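Local coordinates for protein choline kinase (Cryptosporidium parvum, PDB 3MES) that probably phosphorylates choline, and perhaps ethanolamine, at the expense of ATP, and is seen here holding ADP, magnesium ions and the bis-quaternary decamethonium ion, at residues I197-I202 against Q234-I239; L269-L274 against F302-Y307; A296-Y301 against K358-F363; S367-G372 against T400-K405. All blocks are in the same frame, centred on the assembly; numbering follows the deposited sequence.

Interaction 1 (I197-I202 against Q234-I239); sequences ILFKRI and QLEELI
Leu-235 opens the contact from helix 235-239: its CD2 methyl lies 3.5 Å from CD1 of Ile-202, the two branched side chains meeting at about a right angle. Both methyls also rest on Ile-369 of helix 364-376, so the side chains meet here through methyl groups. One residue on, Glu-236 lays its aliphatic part over a face of the Phe-199 ring. CG stands 3.7 Å from the ring centroid and 20° off the normal, a CH-pi contact displaced toward the CD1-CE1 side, while CG of Leu-198 covers the opposite face. The ring is therefore held between a leucine branch and a glutamate methylene. CG of Glu-236 sits beside the backbone N (chi1 -68°) and the chain runs extended beyond it, which carries the carboxylate past the ring. There OE2 accepts a hydrogen bond from Tyr-203 and OE1 one from the backbone N of Phe-245. At the end of the segment Ile-239 reaches the far edge of the same ring, its CG2 3.9 Å from CZ of Phe-199 and close to the ring plane. The short segments run nearly antiparallel, at 160°, with axes 11.7 Å apart, a wide spacing that the phenyl group bridges. Attraction across the contact is thus apolar and CH-pi in kind: the one acidic residue in it contributes carbon to the ring, and its carboxylate is bonded by Tyr-203 and the backbone N of Phe-245, both outside the two segments.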
# COMPACT_ATOMS: atom_id res chain seq x y z
N ILE B 197 25.33 9.37 -6.17
CA ILE B 197 26.03 10.02 -5.08
C ILE B 197 26.85 9.04 -4.24
O ILE B 197 27.66 9.45 -3.40
CB ILE B 197 25.04 10.76 -4.16
CG1 ILE B 197 25.77 11.75 -3.25
CG2 ILE B 197 24.21 9.76 -3.35
CD1 ILE B 197 24.84 12.66 -2.49
N LEU B 198 26.64 7.75 -4.47
CA LEU B 198 27.18 6.72 -3.58
C LEU B 198 28.68 6.84 -3.32
O LEU B 198 29.13 6.70 -2.18
CB LEU B 198 26.83 5.31 -4.08
CG LEU B 198 27.48 4.78 -5.36
CD1 LEU B 198 27.24 3.29 -5.47
CD2 LEU B 198 26.97 5.52 -6.59
N PHE B 199 29.45 7.11 -4.37
CA PHE B 199 30.90 7.22 -4.23
C PHE B 199 31.33 8.58 -3.67
O PHE B 199 32.09 8.65 -2.71
CB PHE B 199 31.60 6.94 -5.55
CG PHE B 199 31.30 5.58 -6.11
CD1 PHE B 199 31.66 4.44 -5.41
CD2 PHE B 199 30.65 5.44 -7.32
CE1 PHE B 199 31.38 3.18 -5.92
CE2 PHE B 199 30.38 4.18 -7.84
CZ PHE B 199 30.74 3.05 -7.13
N LYS B 200 30.84 9.65 -4.28
CA LYS B 200 31.14 11.00 -3.80
C LYS B 200 30.91 11.09 -2.30
O LYS B 200 31.79 11.53 -1.56
CB LYS B 200 30.26 12.02 -4.51
CG LYS B 200 30.33 11.98 -6.02
CD LYS B 200 29.39 13.00 -6.64
CE LYS B 200 29.29 12.81 -8.15
NZ LYS B 200 28.39 13.83 -8.76
N ARG B 201 29.73 10.68 -1.86
CA ARG B 201 29.36 10.75 -0.46
C ARG B 201 30.33 9.97 0.42
O ARG B 201 30.74 10.44 1.48
CB ARG B 201 27.93 10.25 -0.26
CG ARG B 201 27.46 10.19 1.18
CD ARG B 201 25.95 10.10 1.26
NE ARG B 201 25.32 11.35 0.85
CZ ARG B 201 24.01 11.50 0.65
NH1 ARG B 201 23.19 10.47 0.81
NH2 ARG B 201 23.53 12.68 0.27
N ILE B 202 30.71 8.77 -0.03
CA ILE B 202 31.67 7.96 0.71
C ILE B 202 33.01 8.66 0.85
O ILE B 202 33.58 8.72 1.94
CB ILE B 202 31.88 6.58 0.06
CG1 ILE B 202 30.68 5.67 0.35
CG2 ILE B 202 33.16 5.94 0.58
CD1 ILE B 202 30.81 4.28 -0.24
N GLN B 234 39.10 -0.08 -3.48
CA GLN B 234 38.62 -1.07 -4.44
C GLN B 234 37.12 -0.95 -4.66
O GLN B 234 36.55 -1.65 -5.50
CB GLN B 234 38.93 -2.48 -3.95
CG GLN B 234 40.39 -2.76 -3.67
CD GLN B 234 40.60 -4.09 -2.96
OE1 GLN B 234 41.60 -4.78 -3.18
NE2 GLN B 234 39.65 -4.45 -2.10
N LEU B 235 36.48 -0.08 -3.89
CA LEU B 235 35.02 -0.03 -3.81
C LEU B 235 34.33 0.18 -5.16
O LEU B 235 33.29 -0.41 -5.43
CB LEU B 235 34.58 1.03 -2.80
CG LEU B 235 33.20 0.81 -2.18
CD1 LEU B 235 32.99 -0.66 -1.84
CD2 LEU B 235 33.03 1.68 -0.95
N GLU B 236 34.91 1.04 -6.00
CA GLU B 236 34.34 1.32 -7.31
C GLU B 236 34.43 0.11 -8.24
O GLU B 236 33.44 -0.30 -8.84
CB GLU B 236 34.99 2.55 -7.94
CG GLU B 236 34.66 3.85 -7.22
CD GLU B 236 35.14 5.09 -7.97
OE1 GLU B 236 35.45 4.99 -9.18
OE2 GLU B 236 35.21 6.17 -7.34
N GLU B 237 35.62 -0.47 -8.36
CA GLU B 237 35.80 -1.67 -9.17
C GLU B 237 34.81 -2.75 -8.75
O GLU B 237 34.28 -3.48 -9.59
CB GLU B 237 37.24 -2.20 -9.05
CG GLU B 237 38.29 -1.31 -9.71
CD GLU B 237 38.51 -0.01 -8.96
OE1 GLU B 237 37.78 0.25 -7.98
OE2 GLU B 237 39.41 0.76 -9.35
N LEU B 238 34.58 -2.85 -7.45
CA LEU B 238 33.68 -3.86 -6.90
C LEU B 238 32.23 -3.67 -7.34
O LEU B 238 31.57 -4.62 -7.76
CB LEU B 238 33.77 -3.88 -5.37
CG LEU B 238 32.90 -4.90 -4.64
CD1 LEU B 238 33.37 -5.08 -3.21
CD2 LEU B 238 31.44 -4.48 -4.69
N ILE B 239 31.74 -2.44 -7.25
CA ILE B 239 30.37 -2.13 -7.64
C ILE B 239 30.19 -2.08 -9.16
O ILE B 239 29.13 -2.42 -9.67
CB ILE B 239 29.90 -0.78 -7.04
CG1 ILE B 239 29.45 -0.97 -5.59
CG2 ILE B 239 28.76 -0.21 -7.87
CD1 ILE B 239 30.52 -1.49 -4.67

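Interaction 2 (L269-L274 against F302-Y307); sequences LQENNL and FCEYIY. With MG (magnesium ion), chain M; PT3 (N-propyl-tartramic acid), chain L; DME (decamethonium ion), chain K.
The magnesium site beside the decamethonium pocket is built where the loop 269-274 faces the end of helix 294-303, and Glu-271 and Glu-304 meet here through the metal. Glu-271 gives OE2 at 2.4 Å from the magnesium ion, with OE1 farther off at 2.7 Å. Glu-304 binds it twice, through its backbone O at 2.3 Å and its carboxylate OE1 at 2.5 Å, so one residue closes a chelate ring. The backbone O of Tyr-307 is a further ligand at 2.3 Å. A type I turn from Cys-303 to Ile-306, followed by the bond from N of Tyr-307 to O of Glu-304, curls the chain so that both carbonyls face the ion. Glu-271 holds CG between its backbone N and carbonyl carbon (chi1 64°), the crowded position, and bends again at chi2 to swing its carboxylate to the ion. The two carboxylates, OE2 of Glu-271 and OE1 of Glu-304, come within 4.0 Å of each other, a nearness of like charges that the cation between them probably offsets. Tyr-309 adds a hydrogen bond to OE1 of Glu-304. Beside the metal, CB of Gln-270 packs 3.4 Å from CD of Glu-304, a van der Waals contact. The other oxygen of Glu-304, OE2, turns to decamethonium and lies 3.3 Å from its methyl C18, consistent with electrostatic attraction to the quaternary ammonium. An acidic carboxylate shared between a metal and a trimethylammonium head suits the choline-side pocket of a choline/ethanolamine kinase, set in a kinase-like fold.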
# COMPACT_ATOMS: atom_id res chain seq x y z
N LEU B 269 16.08 5.12 3.99
CA LEU B 269 14.74 4.63 4.26
C LEU B 269 14.75 3.54 5.33
O LEU B 269 14.58 2.36 5.03
CB LEU B 269 14.08 4.11 2.97
CG LEU B 269 12.56 3.95 3.03
CD1 LEU B 269 11.90 5.26 3.46
CD2 LEU B 269 12.01 3.48 1.70
N GLN B 270 14.95 3.96 6.57
CA GLN B 270 14.91 3.06 7.72
C GLN B 270 13.53 3.09 8.38
O GLN B 270 12.71 3.95 8.07
CB GLN B 270 16.04 3.41 8.70
CG GLN B 270 15.71 3.24 10.18
CD GLN B 270 15.66 4.56 10.91
OE1 GLN B 270 16.08 5.59 10.40
NE2 GLN B 270 15.14 4.54 12.14
N GLU B 271 13.26 2.13 9.27
CA GLU B 271 11.91 1.96 9.81
C GLU B 271 11.35 3.20 10.49
O GLU B 271 10.15 3.47 10.41
CB GLU B 271 11.84 0.74 10.74
CG GLU B 271 12.70 0.86 12.00
CD GLU B 271 14.15 0.52 11.74
OE1 GLU B 271 14.95 0.61 12.69
OE2 GLU B 271 14.49 0.16 10.60
N ASN B 272 12.20 3.95 11.17
CA ASN B 272 11.76 5.16 11.86
C ASN B 272 11.40 6.29 10.89
O ASN B 272 10.84 7.31 11.29
CB ASN B 272 12.80 5.62 12.87
CG ASN B 272 12.90 4.69 14.06
OD1 ASN B 272 11.91 4.45 14.76
ND2 ASN B 272 14.09 4.14 14.29
N ASN B 273 11.73 6.10 9.61
CA ASN B 273 11.38 7.08 8.59
C ASN B 273 10.20 6.62 7.74
O ASN B 273 9.90 7.19 6.69
CB ASN B 273 12.59 7.40 7.72
CG ASN B 273 13.56 8.33 8.41
OD1 ASN B 273 13.19 9.04 9.34
ND2 ASN B 273 14.82 8.32 7.97
N LEU B 274 9.53 5.57 8.21
CA LEU B 274 8.32 5.08 7.58
C LEU B 274 7.18 5.12 8.59
O LEU B 274 7.12 4.30 9.50
CB LEU B 274 8.53 3.65 7.07
CG LEU B 274 9.55 3.48 5.94
CD1 LEU B 274 10.07 2.05 5.87
CD2 LEU B 274 8.95 3.92 4.60
N PHE B 302 17.14 -3.00 2.90
CA PHE B 302 17.31 -4.39 3.32
C PHE B 302 18.20 -4.47 4.56
O PHE B 302 17.95 -5.27 5.46
CB PHE B 302 17.91 -5.24 2.19
CG PHE B 302 16.94 -5.55 1.09
CD1 PHE B 302 15.57 -5.41 1.28
CD2 PHE B 302 17.39 -6.02 -0.13
CE1 PHE B 302 14.68 -5.70 0.27
CE2 PHE B 302 16.50 -6.32 -1.15
CZ PHE B 302 15.14 -6.16 -0.95
N CYS B 303 19.23 -3.63 4.62
CA CYS B 303 20.18 -3.65 5.73
C CYS B 303 19.57 -3.22 7.06
O CYS B 303 19.96 -3.71 8.12
CB CYS B 303 21.40 -2.78 5.42
SG CYS B 303 22.61 -3.54 4.32
N GLU B 304 18.61 -2.30 7.00
CA GLU B 304 17.99 -1.78 8.22
C GLU B 304 17.20 -2.87 8.93
O GLU B 304 16.80 -2.70 10.09
CB GLU B 304 17.10 -0.58 7.91
CG GLU B 304 17.87 0.69 7.58
CD GLU B 304 18.64 1.22 8.78
OE1 GLU B 304 18.41 0.71 9.90
OE2 GLU B 304 19.46 2.14 8.60
N TYR B 305 16.97 -3.98 8.25
CA TYR B 305 16.34 -5.14 8.87
C TYR B 305 17.17 -5.58 10.07
O TYR B 305 16.65 -6.19 11.01
CB TYR B 305 16.21 -6.29 7.87
CG TYR B 305 14.97 -6.21 7.01
CD1 TYR B 305 13.94 -7.13 7.15
CD2 TYR B 305 14.82 -5.21 6.06
CE1 TYR B 305 12.80 -7.07 6.37
CE2 TYR B 305 13.69 -5.14 5.27
CZ TYR B 305 12.68 -6.07 5.43
OH TYR B 305 11.55 -5.99 4.65
N ILE B 306 18.46 -5.25 10.04
CA ILE B 306 19.41 -5.72 11.04
C ILE B 306 19.53 -4.79 12.24
O ILE B 306 19.90 -5.22 13.34
CB ILE B 306 20.81 -5.89 10.42
CG1 ILE B 306 20.77 -6.92 9.29
CG2 ILE B 306 21.82 -6.28 11.49
CD1 ILE B 306 22.02 -6.92 8.41
N TYR B 307 19.23 -3.51 12.05
CA TYR B 307 19.50 -2.51 13.09
C TYR B 307 18.25 -1.94 13.74
O TYR B 307 17.40 -1.34 13.08
CB TYR B 307 20.41 -1.41 12.54
CG TYR B 307 21.60 -1.99 11.81
CD1 TYR B 307 22.65 -2.56 12.52
CD2 TYR B 307 21.65 -2.00 10.43
CE1 TYR B 307 23.73 -3.11 11.86
CE2 TYR B 307 22.73 -2.55 9.76
CZ TYR B 307 23.77 -3.10 10.48
OH TYR B 307 24.84 -3.65 9.82
MG MG M . 16.69 -0.58 11.07
O1 PT3 L . 17.67 11.80 9.98
O11 PT3 L . 19.41 12.84 10.91
C1 PT3 L . 18.60 11.89 10.81
C2 PT3 L . 18.76 10.72 11.77
O2 PT3 L . 19.80 10.99 12.72
C3 PT3 L . 19.11 9.49 10.95
O3 PT3 L . 20.36 8.95 11.37
C4 PT3 L . 17.99 8.47 11.16
O41 PT3 L . 17.64 7.73 10.24
N4 PT3 L . 17.44 8.50 12.37
C41 PT3 L . 16.34 7.60 12.74
C42 PT3 L . 16.21 7.56 14.27
C43 PT3 L . 16.39 6.14 14.79
N1 DME K . 14.87 7.02 18.69
C2 DME K . 16.08 7.78 19.05
C3 DME K . 16.88 8.10 17.78
C4 DME K . 18.30 8.54 18.13
C5 DME K . 19.10 8.93 16.88
C6 DME K . 19.40 7.71 16.00
C7 DME K . 20.91 7.44 15.92
C8 DME K . 21.40 7.51 14.47
C9 DME K . 21.42 6.12 13.82
C10 DME K . 20.91 6.19 12.37
C11 DME K . 21.64 5.18 11.49
N12 DME K . 21.21 5.33 10.09
C13 DME K . 14.59 6.01 19.73
C14 DME K . 13.73 7.94 18.59
C15 DME K . 15.07 6.34 17.40
C16 DME K . 19.75 5.16 9.99
C17 DME K . 21.58 6.67 9.61
C18 DME K . 21.87 4.30 9.27

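Interaction 3 (A296-Y301 against K358-F363); sequences ADIANY and KAVEVF
The backbones come close where Ala-296 of helix 294-303 faces Phe-363 of segment 358-363, their CA atoms 5.0 Å apart. The alanines of helix 294-303 allow this approach. The ring of Phe-363 lies against the main chain of Ala-296, whose N is above one face, 3.5 Å from CG and offset toward the rim; CB of Ala-296 adds a contact to CD1 at 3.7 Å. CG of Phe-363 is anti to its own carbonyl carbon (chi1 -73°), which tips the ring over the alanine. The carbonyl of Phe-363 is joined to the helix by a water, which donates to O of Phe-363 at 2.9 Å and to O of Ala-296. One turn on, Ala-299 fits its methyl between Val-360 and Phe-363: CB is 3.3 Å from O of Val-360 and 3.7 Å from CB of Phe-363. CG1 of Val-360 reaches across to CG2 of Ile-298, the side chains meeting at about a right angle. Besides helix 351-362, helix 294-303 also meets helices 165-179 and 327-342, where Ile-298 packs on Met-175 and Phe-333; Phe-363 in turn leans on Ile-239 of helix 235-239.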
# COMPACT_ATOMS: atom_id res chain seq x y z
N ALA B 296 21.38 0.66 -4.69
CA ALA B 296 21.93 1.25 -3.47
C ALA B 296 20.82 1.51 -2.46
O ALA B 296 20.92 1.12 -1.30
CB ALA B 296 22.68 2.53 -3.79
N ASP B 297 19.75 2.16 -2.92
CA ASP B 297 18.66 2.54 -2.04
C ASP B 297 17.94 1.32 -1.47
O ASP B 297 17.60 1.28 -0.29
CB ASP B 297 17.66 3.43 -2.77
CG ASP B 297 16.97 4.41 -1.85
OD1 ASP B 297 17.47 4.61 -0.72
OD2 ASP B 297 15.93 4.99 -2.24
N ILE B 298 17.73 0.32 -2.32
CA ILE B 298 17.04 -0.90 -1.90
C ILE B 298 17.89 -1.71 -0.92
O ILE B 298 17.39 -2.17 0.11
CB ILE B 298 16.64 -1.77 -3.11
CG1 ILE B 298 15.64 -1.01 -4.00
CG2 ILE B 298 16.03 -3.09 -2.65
CD1 ILE B 298 15.38 -1.67 -5.34
N ALA B 299 19.16 -1.89 -1.25
CA ALA B 299 20.07 -2.64 -0.38
C ALA B 299 20.18 -1.99 1.00
O ALA B 299 20.31 -2.69 2.01
CB ALA B 299 21.44 -2.77 -1.03
N ASN B 300 20.12 -0.66 1.04
CA ASN B 300 20.16 0.04 2.32
C ASN B 300 18.94 -0.27 3.17
O ASN B 300 19.05 -0.48 4.37
CB ASN B 300 20.27 1.55 2.13
CG ASN B 300 20.39 2.29 3.45
OD1 ASN B 300 21.45 2.28 4.08
ND2 ASN B 300 19.30 2.92 3.87
N TYR B 301 17.77 -0.29 2.53
CA TYR B 301 16.55 -0.66 3.22
C TYR B 301 16.65 -2.09 3.74
O TYR B 301 16.28 -2.38 4.89
CB TYR B 301 15.33 -0.51 2.30
CG TYR B 301 14.10 -1.20 2.83
CD1 TYR B 301 13.36 -0.64 3.87
CD2 TYR B 301 13.68 -2.41 2.30
CE1 TYR B 301 12.23 -1.28 4.36
CE2 TYR B 301 12.56 -3.05 2.78
CZ TYR B 301 11.84 -2.48 3.81
OH TYR B 301 10.72 -3.12 4.29
N LYS B 358 20.24 -10.53 -6.97
CA LYS B 358 21.63 -10.84 -6.65
C LYS B 358 22.53 -9.63 -6.87
O LYS B 358 23.52 -9.45 -6.17
CB LYS B 358 22.12 -12.05 -7.44
CG LYS B 358 22.16 -11.84 -8.94
CD LYS B 358 21.96 -13.15 -9.71
CE LYS B 358 23.11 -14.12 -9.49
NZ LYS B 358 23.03 -15.28 -10.43
N ALA B 359 22.16 -8.79 -7.83
CA ALA B 359 22.90 -7.56 -8.09
C ALA B 359 22.75 -6.59 -6.92
O ALA B 359 23.71 -5.93 -6.52
CB ALA B 359 22.42 -6.91 -9.39
N VAL B 360 21.53 -6.50 -6.39
CA VAL B 360 21.26 -5.60 -5.27
C VAL B 360 22.08 -5.97 -4.04
O VAL B 360 22.39 -5.11 -3.21
CB VAL B 360 19.76 -5.62 -4.88
CG1 VAL B 360 19.55 -4.95 -3.54
CG2 VAL B 360 18.92 -4.96 -5.96
N GLU B 361 22.44 -7.24 -3.93
CA GLU B 361 23.24 -7.71 -2.80
C GLU B 361 24.58 -6.99 -2.73
O GLU B 361 25.09 -6.71 -1.65
CB GLU B 361 23.47 -9.22 -2.90
CG GLU B 361 22.27 -10.05 -2.47
CD GLU B 361 21.90 -9.82 -1.02
OE1 GLU B 361 20.93 -9.09 -0.76
OE2 GLU B 361 22.59 -10.37 -0.13
N VAL B 362 25.15 -6.68 -3.89
CA VAL B 362 26.43 -5.99 -3.96
C VAL B 362 26.38 -4.64 -3.25
O VAL B 362 27.29 -4.28 -2.52
CB VAL B 362 26.88 -5.79 -5.42
CG1 VAL B 362 27.94 -4.70 -5.50
CG2 VAL B 362 27.38 -7.09 -6.01
N PHE B 363 25.29 -3.91 -3.48
CA PHE B 363 25.14 -2.57 -2.91
C PHE B 363 25.00 -2.57 -1.39
O PHE B 363 24.97 -1.50 -0.78
CB PHE B 363 23.94 -1.85 -3.55
CG PHE B 363 24.19 -1.40 -4.96
CD1 PHE B 363 24.81 -0.18 -5.21
CD2 PHE B 363 23.80 -2.18 -6.03
CE1 PHE B 363 25.04 0.24 -6.50
CE2 PHE B 363 24.03 -1.76 -7.33
CZ PHE B 363 24.65 -0.55 -7.57
O HOH W 1 23.23 0.74 -0.31

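Interaction 4 (S367-G372 against T400-K405); sequences SHITWG and THYLQK. With DME (decamethonium ion), chain K.
His-368 runs from helix 364-376 onto helix 391-411, and each of its atoms finds something there. Its CB packs 3.9 Å from CB of Tyr-402, next to the closest approach of the two backbones, where the CA atoms of these residues are 5.5 Å apart. CG, beside the backbone N (chi1 -69°), faces N of Tyr-402, and CD2 looks toward the carbonyl of His-401. Farther out, CE1 lies 3.7 Å from CB of His-401, which sits over one face of the imidazole as a CH-pi contact. The His-401 ring follows, turning its edge to that face in an offset edge-to-face pair with planes at 61°. The ND1 atoms have other partners: that of His-368 bonds to Arg-398, and that of His-401 to the hydroxyl of Tyr-307, a magnesium ligand through its carbonyl. One residue on, CD1 of Ile-369 covers a face of the Tyr-402 ring, 3.5 Å from CE1, while the tyrosine hydroxyl is hydrogen-bonded to Glu-231. On another side of helix 364-376, Trp-371 turns one face of its indole to the ammonium head of decamethonium, with CZ3 3.3 Å from methyl C17. The short segments run nearly antiparallel at 167°, axes 8.8 Å apart at closest approach, a packed pair in which helix 364-376 lends an aromatic wall, of the kind that receives quaternary ammonium groups, to the decamethonium pocket.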
# COMPACT_ATOMS: atom_id res chain seq x y z
N SER B 367 26.20 0.43 1.84
CA SER B 367 25.44 0.86 3.01
C SER B 367 26.25 0.76 4.31
O SER B 367 26.30 1.70 5.09
CB SER B 367 24.15 0.05 3.13
OG SER B 367 23.43 0.39 4.30
N HIS B 368 26.89 -0.39 4.52
CA HIS B 368 27.69 -0.61 5.72
C HIS B 368 28.86 0.36 5.83
O HIS B 368 29.21 0.80 6.92
CB HIS B 368 28.22 -2.05 5.77
CG HIS B 368 27.16 -3.08 6.01
ND1 HIS B 368 26.25 -2.99 7.03
CD2 HIS B 368 26.89 -4.24 5.36
CE1 HIS B 368 25.45 -4.04 7.00
NE2 HIS B 368 25.82 -4.81 5.99
N ILE B 369 29.48 0.67 4.69
CA ILE B 369 30.62 1.58 4.69
C ILE B 369 30.18 3.03 4.86
O ILE B 369 30.78 3.78 5.62
CB ILE B 369 31.46 1.43 3.41
CG1 ILE B 369 32.45 0.27 3.56
CG2 ILE B 369 32.20 2.73 3.11
CD1 ILE B 369 33.35 0.08 2.36
N THR B 370 29.13 3.40 4.15
CA THR B 370 28.61 4.76 4.20
C THR B 370 28.23 5.16 5.63
O THR B 370 28.74 6.13 6.17
CB THR B 370 27.38 4.93 3.28
OG1 THR B 370 27.74 4.61 1.93
CG2 THR B 370 26.86 6.36 3.34
N TRP B 371 27.34 4.39 6.23
CA TRP B 371 26.85 4.73 7.56
C TRP B 371 27.90 4.51 8.63
O TRP B 371 27.82 5.09 9.72
CB TRP B 371 25.56 3.96 7.86
CG TRP B 371 24.44 4.38 6.97
CD1 TRP B 371 23.78 3.60 6.06
CD2 TRP B 371 23.87 5.69 6.87
NE1 TRP B 371 22.82 4.34 5.42
CE2 TRP B 371 22.85 5.62 5.90
CE3 TRP B 371 24.11 6.90 7.51
CZ2 TRP B 371 22.08 6.73 5.55
CZ3 TRP B 371 23.34 8.00 7.17
CH2 TRP B 371 22.34 7.91 6.20
N GLY B 372 28.90 3.68 8.32
CA GLY B 372 30.05 3.53 9.20
C GLY B 372 30.85 4.82 9.28
O GLY B 372 31.03 5.39 10.35
N THR B 400 32.32 -4.11 10.76
CA THR B 400 32.33 -5.55 10.99
C THR B 400 31.45 -6.25 9.96
O THR B 400 31.87 -7.19 9.30
CB THR B 400 31.83 -5.90 12.41
OG1 THR B 400 32.73 -5.36 13.39
CG2 THR B 400 31.74 -7.41 12.59
N HIS B 401 30.22 -5.77 9.83
CA HIS B 401 29.25 -6.40 8.93
C HIS B 401 29.64 -6.28 7.46
O HIS B 401 29.27 -7.13 6.65
CB HIS B 401 27.84 -5.84 9.16
CG HIS B 401 27.21 -6.30 10.44
ND1 HIS B 401 26.21 -5.60 11.08
CD2 HIS B 401 27.45 -7.38 11.22
CE1 HIS B 401 25.85 -6.23 12.18
NE2 HIS B 401 26.60 -7.32 12.29
N TYR B 402 30.38 -5.23 7.12
CA TYR B 402 30.90 -5.09 5.77
C TYR B 402 31.82 -6.26 5.43
O TYR B 402 31.67 -6.91 4.40
CB TYR B 402 31.66 -3.78 5.59
CG TYR B 402 32.47 -3.75 4.32
CD1 TYR B 402 31.90 -3.31 3.13
CD2 TYR B 402 33.79 -4.19 4.29
CE1 TYR B 402 32.63 -3.29 1.96
CE2 TYR B 402 34.52 -4.17 3.12
CZ TYR B 402 33.94 -3.72 1.96
OH TYR B 402 34.66 -3.70 0.79
N LEU B 403 32.79 -6.50 6.31
CA LEU B 403 33.73 -7.61 6.15
C LEU B 403 32.98 -8.92 6.00
O LEU B 403 33.23 -9.69 5.07
CB LEU B 403 34.68 -7.68 7.34
CG LEU B 403 36.04 -6.98 7.19
CD1 LEU B 403 36.03 -5.97 6.05
CD2 LEU B 403 36.45 -6.33 8.51
N GLN B 404 32.06 -9.17 6.92
CA GLN B 404 31.28 -10.40 6.94
C GLN B 404 30.47 -10.57 5.65
O GLN B 404 30.54 -11.62 5.00
CB GLN B 404 30.36 -10.43 8.16
CG GLN B 404 29.60 -11.73 8.33
CD GLN B 404 28.81 -11.77 9.62
OE1 GLN B 404 29.02 -10.95 10.52
NE2 GLN B 404 27.89 -12.73 9.73
N LYS B 405 29.71 -9.55 5.30
CA LYS B 405 28.88 -9.59 4.10
C LYS B 405 29.71 -9.84 2.84
O LYS B 405 29.31 -10.61 1.96
CB LYS B 405 28.06 -8.31 3.95
CG LYS B 405 26.98 -8.36 2.89
CD LYS B 405 25.88 -9.36 3.25
CE LYS B 405 24.75 -9.32 2.22
NZ LYS B 405 23.66 -10.29 2.51
N1 DME K . 14.87 7.02 18.69
C2 DME K . 16.08 7.78 19.05
C3 DME K . 16.88 8.10 17.78
C4 DME K . 18.30 8.54 18.13
C5 DME K . 19.10 8.93 16.88
C6 DME K . 19.40 7.71 16.00
C7 DME K . 20.91 7.44 15.92
C8 DME K . 21.40 7.51 14.47
C9 DME K . 21.42 6.12 13.82
C10 DME K . 20.91 6.19 12.37
C11 DME K . 21.64 5.18 11.49
N12 DME K . 21.21 5.33 10.09
C13 DME K . 14.59 6.01 19.73
C14 DME K . 13.73 7.94 18.59
C15 DME K . 15.07 6.34 17.40
C16 DME K . 19.75 5.16 9.99
C17 DME K . 21.58 6.67 9.61
C18 DME K . 21.87 4.30 9.27

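All four contacts are buried, but the two that touch ligands, interactions 2 and 4, differ in chemistry from the two that do not. Interaction 2 is polar and metal-centred, in the pocket itself, and interaction 4 pairs aromatic rings while also reaching decamethonium through its tryptophan; interactions 1 and 3 are mostly apolar. Interactions 2 and 3 share helix 294-303, whose Asn-300 accepts bonds from Ser-367 and Trp-371 of interaction 4. Interaction 4 joins interaction 2 again through the bond of Tyr-307 to His-401. Interaction 1 packs on both neighbours: Ile-239 and Leu-198 touch Phe-363 of interaction 3, and Ile-202 and Leu-235 touch Ile-369 of interaction 4.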